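PDB 2QW5: xylose isomerase-like TIM barrel from Anabaena variabilis ATCC 29413, which probably acts as a sugar or sugar phosphate isomerase or epimerase, binding a zinc ion and d-xylose in the pocket of its barrel. Local coordinates for residues W301-D306 and Y311-D316. Residues are numbered along the deposited sequence; the frame is centred on the assembly and turned at random.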
ATOM      1  N   TRP A 301     -14.143  25.510  -4.596  1.00 21.18           N
ATOM      2  CA  TRP A 301     -14.648  25.658  -3.240  1.00 20.37           C
ATOM      3  C   TRP A 301     -16.156  25.801  -3.187  1.00 22.72           C
ATOM      4  O   TRP A 301     -16.753  26.469  -4.019  1.00 21.72           O
ATOM      5  CB  TRP A 301     -13.956  26.773  -2.468  1.00 21.72           C
ATOM      6  CG  TRP A 301     -14.045  28.106  -3.061  1.00 21.08           C
ATOM      7  CD1 TRP A 301     -13.198  28.636  -3.957  1.00 22.47           C
ATOM      8  CD2 TRP A 301     -14.993  29.139  -2.736  1.00 27.82           C
ATOM      9  NE1 TRP A 301     -13.578  29.910  -4.270  1.00 21.03           N
ATOM     10  CE2 TRP A 301     -14.659  30.257  -3.515  1.00 24.82           C
ATOM     11  CE3 TRP A 301     -16.101  29.211  -1.886  1.00 27.18           C
ATOM     12  CZ2 TRP A 301     -15.386  31.452  -3.487  1.00 29.31           C
ATOM     13  CZ3 TRP A 301     -16.841  30.411  -1.847  1.00 25.45           C
ATOM     14  CH2 TRP A 301     -16.473  31.512  -2.656  1.00 28.67           C
ATOM     15  N   ILE A 302     -16.748  25.143  -2.205  1.00 24.08           N
ATOM     16  CA  ILE A 302     -18.192  25.066  -2.074  1.00 22.95           C
ATOM     17  C   ILE A 302     -18.663  26.210  -1.166  1.00 25.69           C
ATOM     18  O   ILE A 302     -18.329  26.199   0.013  1.00 25.98           O
ATOM     19  CB  ILE A 302     -18.626  23.712  -1.546  1.00 20.92           C
ATOM     20  CG1 ILE A 302     -18.151  22.597  -2.492  1.00 15.47           C
ATOM     21  CG2 ILE A 302     -20.165  23.661  -1.449  1.00 23.06           C
ATOM     22  CD1 ILE A 302     -18.100  21.183  -1.821  1.00 18.69           C
ATOM     23  N   PRO A 303     -19.427  27.189  -1.713  1.00 28.82           N
ATOM     24  CA  PRO A 303     -19.902  28.300  -0.880  1.00 33.20           C
ATOM     25  C   PRO A 303     -20.691  27.837   0.346  1.00 36.43           C
ATOM     26  O   PRO A 303     -21.555  26.965   0.224  1.00 37.17           O
ATOM     27  CB  PRO A 303     -20.783  29.099  -1.844  1.00 33.65           C
ATOM     28  CG  PRO A 303     -20.179  28.852  -3.161  1.00 31.52           C
ATOM     29  CD  PRO A 303     -19.909  27.367  -3.097  1.00 28.90           C
ATOM     30  N   ASP A 304     -20.292  28.382   1.500  1.00 41.79           N
ATOM     31  CA  ASP A 304     -20.810  28.085   2.860  1.00 44.16           C
ATOM     32  C   ASP A 304     -20.061  26.949   3.560  1.00 47.24           C
ATOM     33  O   ASP A 304     -19.817  27.055   4.770  1.00 50.75           O
ATOM     34  CB  ASP A 304     -22.348  27.974   2.954  1.00 45.95           C
ATOM     35  CG  ASP A 304     -23.036  29.321   2.702  1.00 50.32           C
ATOM     36  OD1 ASP A 304     -22.740  30.276   3.457  1.00 55.22           O
ATOM     37  OD2 ASP A 304     -23.858  29.427   1.762  1.00 59.83           O
ATOM     38  N   GLU A 305     -19.662  25.903   2.830  1.00 46.66           N
ATOM     39  CA  GLU A 305     -18.865  24.844   3.437  1.00 46.00           C
ATOM     40  C   GLU A 305     -17.427  25.297   3.561  1.00 45.58           C
ATOM     41  O   GLU A 305     -16.876  25.341   4.679  1.00 46.37           O
ATOM     42  CB  GLU A 305     -18.925  23.544   2.646  1.00 47.08           C
ATOM     43  CG  GLU A 305     -18.045  22.424   3.260  1.00 47.29           C
ATOM     44  CD  GLU A 305     -18.050  21.158   2.457  1.00 48.40           C
ATOM     45  OE1 GLU A 305     -18.895  21.033   1.542  1.00 60.20           O
ATOM     46  OE2 GLU A 305     -17.208  20.285   2.760  1.00 58.87           O
ATOM     47  N   ASP A 306     -16.821  25.603   2.411  1.00 41.80           N
ATOM     48  CA  ASP A 306     -15.420  25.975   2.350  1.00 39.49           C
ATOM     49  C   ASP A 306     -15.271  27.480   2.468  1.00 39.06           C
ATOM     50  O   ASP A 306     -16.169  28.216   2.048  1.00 37.94           O
ATOM     51  CB  ASP A 306     -14.810  25.541   1.026  1.00 39.83           C
ATOM     52  CG  ASP A 306     -14.887  24.047   0.798  1.00 37.33           C
ATOM     53  OD1 ASP A 306     -14.474  23.264   1.683  1.00 29.84           O
ATOM     54  OD2 ASP A 306     -15.304  23.670  -0.315  1.00 30.18           O
ATOM     55  N   TYR A 311      -9.953  31.557  -6.262  1.00 26.91           N
ATOM     56  CA  TYR A 311     -10.132  30.601  -7.362  1.00 26.07           C
ATOM     57  C   TYR A 311     -11.623  30.394  -7.659  1.00 27.57           C
ATOM     58  O   TYR A 311     -12.467  30.863  -6.890  1.00 25.78           O
ATOM     59  CB  TYR A 311      -9.399  29.297  -7.035  1.00 26.65           C
ATOM     60  CG  TYR A 311      -7.936  29.556  -6.738  1.00 25.62           C
ATOM     61  CD1 TYR A 311      -7.073  29.941  -7.750  1.00 26.29           C
ATOM     62  CD2 TYR A 311      -7.422  29.441  -5.439  1.00 29.37           C
ATOM     63  CE1 TYR A 311      -5.704  30.204  -7.476  1.00 31.64           C
ATOM     64  CE2 TYR A 311      -6.076  29.694  -5.156  1.00 34.34           C
ATOM     65  CZ  TYR A 311      -5.224  30.077  -6.184  1.00 31.75           C
ATOM     66  OH  TYR A 311      -3.894  30.322  -5.923  1.00 35.47           O
ATOM     67  N   PRO A 312     -11.953  29.797  -8.820  1.00 26.72           N
ATOM     68  CA  PRO A 312     -13.372  29.530  -9.106  1.00 25.81           C
ATOM     69  C   PRO A 312     -14.042  28.622  -8.062  1.00 24.36           C
ATOM     70  O   PRO A 312     -13.386  27.704  -7.520  1.00 20.99           O
ATOM     71  CB  PRO A 312     -13.317  28.861 -10.494  1.00 25.76           C
ATOM     72  CG  PRO A 312     -12.076  29.352 -11.088  1.00 25.53           C
ATOM     73  CD  PRO A 312     -11.111  29.378  -9.954  1.00 25.81           C
ATOM     74  N   ASN A 313     -15.305  28.941  -7.741  1.00 24.64           N
ATOM     75  CA  ASN A 313     -16.105  28.184  -6.784  1.00 21.92           C
ATOM     76  C   ASN A 313     -16.926  27.127  -7.531  1.00 19.96           C
ATOM     77  O   ASN A 313     -16.949  27.109  -8.766  1.00 18.23           O
ATOM     78  CB  ASN A 313     -16.914  29.090  -5.826  1.00 19.18           C
ATOM     79  CG  ASN A 313     -18.140  29.753  -6.433  1.00 24.21           C
ATOM     80  OD1 ASN A 313     -18.804  29.247  -7.326  1.00 26.38           O
ATOM     81  ND2 ASN A 313     -18.476  30.902  -5.870  1.00 26.22           N
ATOM     82  N   ALA A 314     -17.580  26.270  -6.761  1.00 21.02           N
ATOM     83  CA  ALA A 314     -18.401  25.176  -7.297  1.00 17.35           C
ATOM     84  C   ALA A 314     -19.491  25.643  -8.270  1.00 17.74           C
ATOM     85  O   ALA A 314     -19.730  25.018  -9.298  1.00 17.83           O
ATOM     86  CB  ALA A 314     -19.026  24.365  -6.123  1.00 14.37           C
ATOM     87  N   TYR A 315     -20.122  26.783  -7.962  1.00 18.87           N
ATOM     88  CA  TYR A 315     -21.189  27.337  -8.788  1.00 19.94           C
ATOM     89  C   TYR A 315     -20.692  27.984 -10.059  1.00 20.96           C
ATOM     90  O   TYR A 315     -21.338  27.875 -11.096  1.00 20.88           O
ATOM     91  CB  TYR A 315     -22.048  28.319  -7.971  1.00 20.97           C
ATOM     92  CG  TYR A 315     -22.762  27.691  -6.802  1.00 18.02           C
ATOM     93  CD1 TYR A 315     -23.393  26.450  -6.913  1.00 23.76           C
ATOM     94  CD2 TYR A 315     -22.924  28.390  -5.615  1.00 29.11           C
ATOM     95  CE1 TYR A 315     -24.054  25.877  -5.863  1.00 22.58           C
ATOM     96  CE2 TYR A 315     -23.608  27.826  -4.531  1.00 28.14           C
ATOM     97  CZ  TYR A 315     -24.180  26.575  -4.672  1.00 28.93           C
ATOM     98  OH  TYR A 315     -24.862  26.000  -3.647  1.00 23.96           O
ATOM     99  N   ASP A 316     -19.536  28.644  -9.978  1.00 23.04           N
ATOM    100  CA  ASP A 316     -18.866  29.199 -11.151  1.00 22.83           C
ATOM    101  C   ASP A 316     -18.639  28.091 -12.189  1.00 22.00           C
ATOM    102  O   ASP A 316     -19.001  28.248 -13.346  1.00 22.04           O
ATOM    103  CB  ASP A 316     -17.508  29.834 -10.791  1.00 22.88           C
ATOM    104  CG  ASP A 316     -17.635  30.980  -9.786  1.00 28.89           C
ATOM    105  OD1 ASP A 316     -18.657  31.705  -9.782  1.00 35.22           O
ATOM    106  OD2 ASP A 316     -16.696  31.151  -8.985  1.00 31.30           O
TER
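The capping box that opens the C-terminal helix 314-332 of this TIM barrel is packed against Trp301, in the loop leading up to it, and illustrates how a helix start can be fastened to the chain preceding it. Asn313, the N-cap residue, accepts from Asp316 N through OD1 at 2.8 Å, and Asp316 OD2 returns the bond by accepting from Asn313 N at 2.9 Å. With CG set between the backbone N and the carbonyl carbon (chi1 75°), the Asn313 amide turns back so that OD1 faces Asp316 N. Asn313 CB sits over the six-membered ring of Trp301, 3.6 Å from its centroid and 17° off the normal, a CH-pi contact in which ring and amide planes stand perpendicular. At the indole edge, Trp301 NE1 donates to Tyr311 O at 3.0 Å, approaching from above the carbonyl plane. A leucine in place of Trp301 would probably leave Tyr311 O without this donor and the Asn313 CB without its aromatic platform. The main chain adds a second tie, from Ala314 N to Trp301 O at 2.9 Å, so the first residue of the helix is also bound to the loop. Beyond it, Ile302 CG1 lies near Ala314 CB, while Ile302 N is held by Asp306 OD2, whose carboxylate also pairs with Lys299. The Tyr315 hydroxyl is hydrogen-bonded to His36 ND1, joining this corner to helix 27-42, and the ring atom Tyr315 CD2 rests 3.7 Å from Pro303 CG.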